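Local coordinates for protein yesU (Bacillus subtilis, PDB 1OQ1), which is of unknown function but has a galectin-like beta-sandwich fold and belongs to the concanavalin clan, so carbohydrate binding is possible though unproven, at residues A84-R88 / G110-A114; K137-L143 / Y191-L195. All coordinates share one frame; numbering follows the deposited sequence.

Contact 1 of 2, residues A84-R88 / G110-A114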
loop_
_atom_site.group_PDB
_atom_site.type_symbol
_atom_site.label_atom_id
_atom_site.label_comp_id
_atom_site.label_asym_id
_atom_site.label_seq_id
_atom_site.Cartn_x
_atom_site.Cartn_y
_atom_site.Cartn_z
ATOM N N ALA A 84 2.602 -4.180 -8.745
ATOM C CA ALA A 84 3.630 -5.172 -8.437
ATOM C C ALA A 84 3.584 -6.390 -9.358
ATOM O O ALA A 84 2.528 -6.995 -9.550
ATOM C CB ALA A 84 3.498 -5.611 -6.981
ATOM N N ALA A 85 4.739 -6.735 -9.922
ATOM C CA ALA A 85 4.855 -7.886 -10.811
ATOM C C ALA A 85 6.321 -8.293 -10.932
ATOM O O ALA A 85 7.210 -7.574 -10.483
ATOM C CB ALA A 85 4.292 -7.548 -12.185
ATOM N N GLY A 86 6.576 -9.454 -11.527
ATOM C CA GLY A 86 7.951 -9.890 -11.681
ATOM C C GLY A 86 8.705 -8.914 -12.560
ATOM O O GLY A 86 8.098 -8.207 -13.364
ATOM N N ILE A 87 10.027 -8.873 -12.426
ATOM C CA ILE A 87 10.836 -7.965 -13.232
ATOM C C ILE A 87 10.689 -8.244 -14.727
ATOM O O ILE A 87 10.937 -7.368 -15.559
ATOM C CB ILE A 87 12.326 -8.047 -12.832
ATOM C CG1 ILE A 87 12.504 -7.500 -11.412
ATOM C CG2 ILE A 87 13.184 -7.257 -13.812
ATOM C CD1 ILE A 87 13.932 -7.528 -10.914
ATOM N N ARG A 88 10.281 -9.462 -15.072
ATOM C CA ARG A 88 10.092 -9.820 -16.473
ATOM C C ARG A 88 8.608 -9.854 -16.832
ATOM O O ARG A 88 8.217 -10.404 -17.863
ATOM C CB ARG A 88 10.729 -11.179 -16.769
ATOM C CG ARG A 88 12.237 -11.208 -16.592
ATOM C CD ARG A 88 12.799 -12.559 -16.993
ATOM N NE ARG A 88 14.249 -12.624 -16.839
ATOM C CZ ARG A 88 14.986 -13.682 -17.163
ATOM N NH1 ARG A 88 14.407 -14.766 -17.663
ATOM N NH2 ARG A 88 16.302 -13.658 -16.988
ATOM N N GLY A 110 14.773 -7.448 -4.956
ATOM C CA GLY A 110 14.591 -8.848 -5.301
ATOM C C GLY A 110 14.354 -9.028 -6.787
ATOM O O GLY A 110 15.034 -8.402 -7.601
ATOM N N ASP A 111 13.400 -9.879 -7.154
ATOM C CA ASP A 111 13.116 -10.094 -8.567
ATOM C C ASP A 111 11.747 -9.573 -8.987
ATOM O O ASP A 111 11.130 -10.098 -9.913
ATOM C CB ASP A 111 13.253 -11.581 -8.940
ATOM C CG ASP A 111 12.314 -12.479 -8.158
ATOM O OD1 ASP A 111 11.423 -11.963 -7.456
ATOM O OD2 ASP A 111 12.471 -13.717 -8.256
ATOM N N ILE A 112 11.272 -8.536 -8.304
ATOM C CA ILE A 112 9.983 -7.941 -8.650
ATOM C C ILE A 112 10.129 -6.432 -8.772
ATOM O O ILE A 112 11.118 -5.858 -8.314
ATOM C CB ILE A 112 8.903 -8.206 -7.575
ATOM C CG1 ILE A 112 9.288 -7.516 -6.261
ATOM C CG2 ILE A 112 8.723 -9.706 -7.367
ATOM C CD1 ILE A 112 8.191 -7.536 -5.206
ATOM N N ASN A 113 9.143 -5.805 -9.409
ATOM C CA ASN A 113 9.101 -4.357 -9.546
ATOM C C ASN A 113 7.806 -3.955 -8.871
ATOM O O ASN A 113 6.858 -4.740 -8.837
ATOM C CB ASN A 113 9.029 -3.919 -11.009
ATOM C CG ASN A 113 10.355 -4.035 -11.721
ATOM O OD1 ASN A 113 11.409 -3.778 -11.140
ATOM N ND2 ASN A 113 10.309 -4.401 -12.997
ATOM N N ALA A 114 7.760 -2.739 -8.340
ATOM C CA ALA A 114 6.556 -2.260 -7.686
ATOM C C ALA A 114 6.749 -0.864 -7.138
ATOM O O ALA A 114 7.872 -0.435 -6.880
ATOM C CB ALA A 114 6.167 -3.199 -6.543
HETATM O O HOH W 1 7.468 -5.533 -13.621
HETATM O O HOH W 2 8.907 -4.596 -15.560
#

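Contact 2 of 2, residues K137-L143 / Y191-L195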
loop_
_atom_site.group_PDB
_atom_site.type_symbol
_atom_site.label_atom_id
_atom_site.label_comp_id
_atom_site.label_asym_id
_atom_site.label_seq_id
_atom_site.Cartn_x
_atom_site.Cartn_y
_atom_site.Cartn_z
ATOM N N LYS A 137 10.049 3.559 -5.728
ATOM C CA LYS A 137 9.878 2.704 -6.899
ATOM C C LYS A 137 10.991 1.662 -6.914
ATOM O O LYS A 137 12.176 2.003 -6.824
ATOM C CB LYS A 137 9.938 3.529 -8.186
ATOM C CG LYS A 137 9.691 2.710 -9.449
ATOM C CD LYS A 137 9.965 3.518 -10.709
ATOM C CE LYS A 137 9.587 2.738 -11.966
ATOM N NZ LYS A 137 9.938 3.493 -13.203
ATOM N N SER A 138 10.606 0.395 -7.017
ATOM C CA SER A 138 11.568 -0.707 -7.054
ATOM C C SER A 138 11.288 -1.544 -8.306
ATOM O O SER A 138 10.241 -1.368 -8.925
ATOM C CB SER A 138 11.427 -1.565 -5.793
ATOM O OG SER A 138 11.833 -0.845 -4.645
ATOM N N ARG A 139 12.195 -2.442 -8.698
ATOM C CA ARG A 139 13.466 -2.714 -8.023
ATOM C C ARG A 139 14.366 -1.486 -7.965
ATOM O O ARG A 139 14.482 -0.753 -8.942
ATOM C CB ARG A 139 14.200 -3.849 -8.757
ATOM C CG ARG A 139 15.418 -4.406 -8.024
ATOM C CD ARG A 139 16.030 -5.593 -8.775
ATOM N NE ARG A 139 16.898 -6.404 -7.916
ATOM C CZ ARG A 139 18.117 -6.050 -7.518
ATOM N NH1 ARG A 139 18.820 -6.860 -6.733
ATOM N NH2 ARG A 139 18.643 -4.894 -7.913
ATOM N N GLY A 140 14.995 -1.256 -6.816
ATOM C CA GLY A 140 15.879 -0.111 -6.705
ATOM C C GLY A 140 15.728 0.760 -5.474
ATOM O O GLY A 140 16.616 1.556 -5.194
ATOM N N PHE A 141 14.615 0.637 -4.752
ATOM C CA PHE A 141 14.408 1.431 -3.541
ATOM C C PHE A 141 14.580 2.931 -3.828
ATOM O O PHE A 141 15.050 3.689 -2.978
ATOM C CB PHE A 141 15.417 0.983 -2.475
ATOM C CG PHE A 141 15.116 1.485 -1.089
ATOM C CD1 PHE A 141 13.950 1.103 -0.433
ATOM C CD2 PHE A 141 16.015 2.322 -0.428
ATOM C CE1 PHE A 141 13.682 1.544 0.863
ATOM C CE2 PHE A 141 15.756 2.770 0.867
ATOM C CZ PHE A 141 14.586 2.379 1.514
ATOM N N HIS A 142 14.180 3.358 -5.022
ATOM C CA HIS A 142 14.323 4.753 -5.421
ATOM C C HIS A 142 13.287 5.668 -4.787
ATOM O O HIS A 142 12.087 5.434 -4.905
ATOM C CB HIS A 142 14.224 4.872 -6.940
ATOM C CG HIS A 142 15.190 3.999 -7.678
ATOM N ND1 HIS A 142 16.555 4.172 -7.605
ATOM C CD2 HIS A 142 14.987 2.950 -8.510
ATOM C CE1 HIS A 142 17.152 3.267 -8.361
ATOM N NE2 HIS A 142 16.223 2.514 -8.921
ATOM N N LEU A 143 13.751 6.716 -4.114
ATOM C CA LEU A 143 12.826 7.663 -3.494
ATOM C C LEU A 143 12.271 8.556 -4.601
ATOM O O LEU A 143 13.020 9.286 -5.256
ATOM C CB LEU A 143 13.551 8.511 -2.447
ATOM C CG LEU A 143 12.689 9.523 -1.684
ATOM C CD1 LEU A 143 11.598 8.802 -0.893
ATOM C CD2 LEU A 143 13.583 10.318 -0.748
ATOM N N TYR A 191 14.246 6.167 -13.380
ATOM C CA TYR A 191 14.280 4.944 -12.590
ATOM C C TYR A 191 13.646 3.789 -13.366
ATOM O O TYR A 191 12.833 3.035 -12.830
ATOM C CB TYR A 191 13.541 5.142 -11.261
ATOM C CG TYR A 191 14.133 6.224 -10.376
ATOM C CD1 TYR A 191 15.506 6.280 -10.129
ATOM C CD2 TYR A 191 13.316 7.170 -9.758
ATOM C CE1 TYR A 191 16.050 7.254 -9.286
ATOM C CE2 TYR A 191 13.848 8.144 -8.917
ATOM C CZ TYR A 191 15.214 8.180 -8.685
ATOM O OH TYR A 191 15.739 9.141 -7.850
ATOM N N GLY A 192 14.016 3.669 -14.639
ATOM C CA GLY A 192 13.493 2.598 -15.470
ATOM C C GLY A 192 12.122 2.871 -16.054
ATOM O O GLY A 192 11.500 3.887 -15.748
ATOM N N PRO A 193 11.622 1.966 -16.909
ATOM C CA PRO A 193 10.309 2.116 -17.539
ATOM C C PRO A 193 9.181 2.305 -16.527
ATOM O O PRO A 193 9.250 1.828 -15.395
ATOM C CB PRO A 193 10.156 0.819 -18.325
ATOM C CG PRO A 193 11.570 0.489 -18.697
ATOM C CD PRO A 193 12.309 0.764 -17.412
ATOM N N VAL A 194 8.144 3.008 -16.952
ATOM C CA VAL A 194 6.989 3.252 -16.104
ATOM C C VAL A 194 6.306 1.918 -15.799
ATOM O O VAL A 194 6.159 1.071 -16.692
ATOM C CB VAL A 194 5.984 4.195 -16.819
ATOM C CG1 VAL A 194 4.666 4.215 -16.079
ATOM C CG2 VAL A 194 6.562 5.610 -16.905
ATOM N N LEU A 195 5.908 1.719 -14.545
ATOM C CA LEU A 195 5.217 0.493 -14.157
ATOM C C LEU A 195 3.745 0.663 -14.518
ATOM O O LEU A 195 3.216 1.772 -14.480
ATOM C CB LEU A 195 5.383 0.223 -12.661
ATOM C CG LEU A 195 6.843 0.028 -12.234
ATOM C CD1 LEU A 195 6.902 -0.384 -10.767
ATOM C CD2 LEU A 195 7.493 -1.035 -13.118
HETATM O O HOH W 3 12.873 1.179 -10.615
#

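Contact 1 of 2, residues A84-R88 / G110-A114
Ala-85 and Asn-113 form an antiparallel hydrogen-bonded pair. Ala-85 N donates to Asn-113 O at 3.1 Å. The return bond, Asn-113 N to Ala-85 O, is shorter at 2.8 Å and nearly straight, with an N-H...O angle of 171°. Gly-86 and Ile-112 follow as a non-hydrogen-bonded pair. Their alpha carbons, Gly-86 CA and Ile-112 CA, come within 4.1 Å of each other. A third bond runs just past the strand, from Ile-87 N to Asp-111 O at 3.0 Å. It meets the carbonyl from above its plane, so it is less regular than the two before it.

Ile-87 lies against the chain just before strand 112-122. Its CG1 stands beside the backbone N (chi1 -67°), which brings it over the Asp-111 carbonyl, with CG1 3.3 Å from Asp-111 C. CD1 continues alongside the backbone of Asp-111. Asn-113 crosses Ile-87 at about a right angle, and its ND2 is 3.6 Å from Ile-87 CA. The amide is tied from both ends. ND2 gives a bond to a water that also donates to Gly-86 O, and a weak one to a second water near Ile-87 O. OD1 accepts from Arg-139 N. At the other end of the pairing, the methyl groups of Ala-84 and Ala-114 touch, CB to CB at 3.6 Å.

Further out, Asp-111 OD2 accepts from Arg-98 N, and Ile-112 packs on Leu-92 and Arg-100 in the connecting loop. The contact joins the end of strand 76-86 to the start of strand 112-122 within the seven-stranded antiparallel sheet. Backbone bonds continue from Ala-84 to Lys-199 at the start of strand 199-205, and from Ala-114 to Ser-138 in strand 132-138.

Contact 2 of 2, residues K137-L143 / Y191-L195
Lys-137 reaches across to the loop 191-195 and places its ammonium group among three backbone carbonyls. The chain is fully extended, with CG anti to the backbone N (chi1 -177°). NZ bonds to Pro-193 O at 2.8 Å and to Tyr-191 O at 3.0 Å, both from above the carbonyl planes. A weak bond goes to Gly-192 O. Asp-186 adds a salt bridge to the same nitrogen, so the charge of this buried lysine is probably well compensated. Leu-195 packs on the lysine stem, its CG 3.9 Å from Lys-137 CE. This is the tight part of the contact.

The other half is more open and rests on rings. His-142 and Tyr-191 form an offset stack, with centroids 4.3 Å apart and planes at 9°. The overlap is partial: Tyr-191 CD1 sits over the rim of the imidazole, while His-142 CB lies almost centrally over the phenol ring as a CH-pi contact. The opposite face of the imidazole receives Gly-140 O. A water lies at the imidazole edge, near Arg-139 O and Tyr-191 O. Tyr-191 OH comes only loosely near Leu-143 O, at 3.8 Å.

Lys-137 and His-142 exchange backbone hydrogen bonds and so close a tight beta hairpin. Its turn holds a cis peptide before Arg-139 and an ST motif, in which Ser-138 OG accepts from Phe-141 N; OG is also hydrogen-bonded to His-116 NE2. The arrangement is a hairpin at the edge of one sheet of a galectin-like beta sandwich, pinned to the loop between strands 179-185 and 199-205, one of the links between the two sheets.

Overall arrangement
From the N terminus, strand 76-86 ends in contact 1, which closes the loop that carries helix 105-108 and returns into strand 112-122. The chain then runs through strand 132-138 to the hairpin 137-143, where contact 2 opens. It closes only at 191-195, after strands 161-168, 171-176 and 179-185 of the other sheet. The contacts are therefore in series, neither nested nor crossed. They still touch in space: the centres of contact 1 and contact 2 are about 10 Å apart. Gly-110 O meets Arg-139 NE at 2.8 Å in a probable hydrogen bond, and Leu-195 CD1 packs near Ala-114. Together they join adjacent strands of the seven-stranded sheet to the loop arriving from its partner.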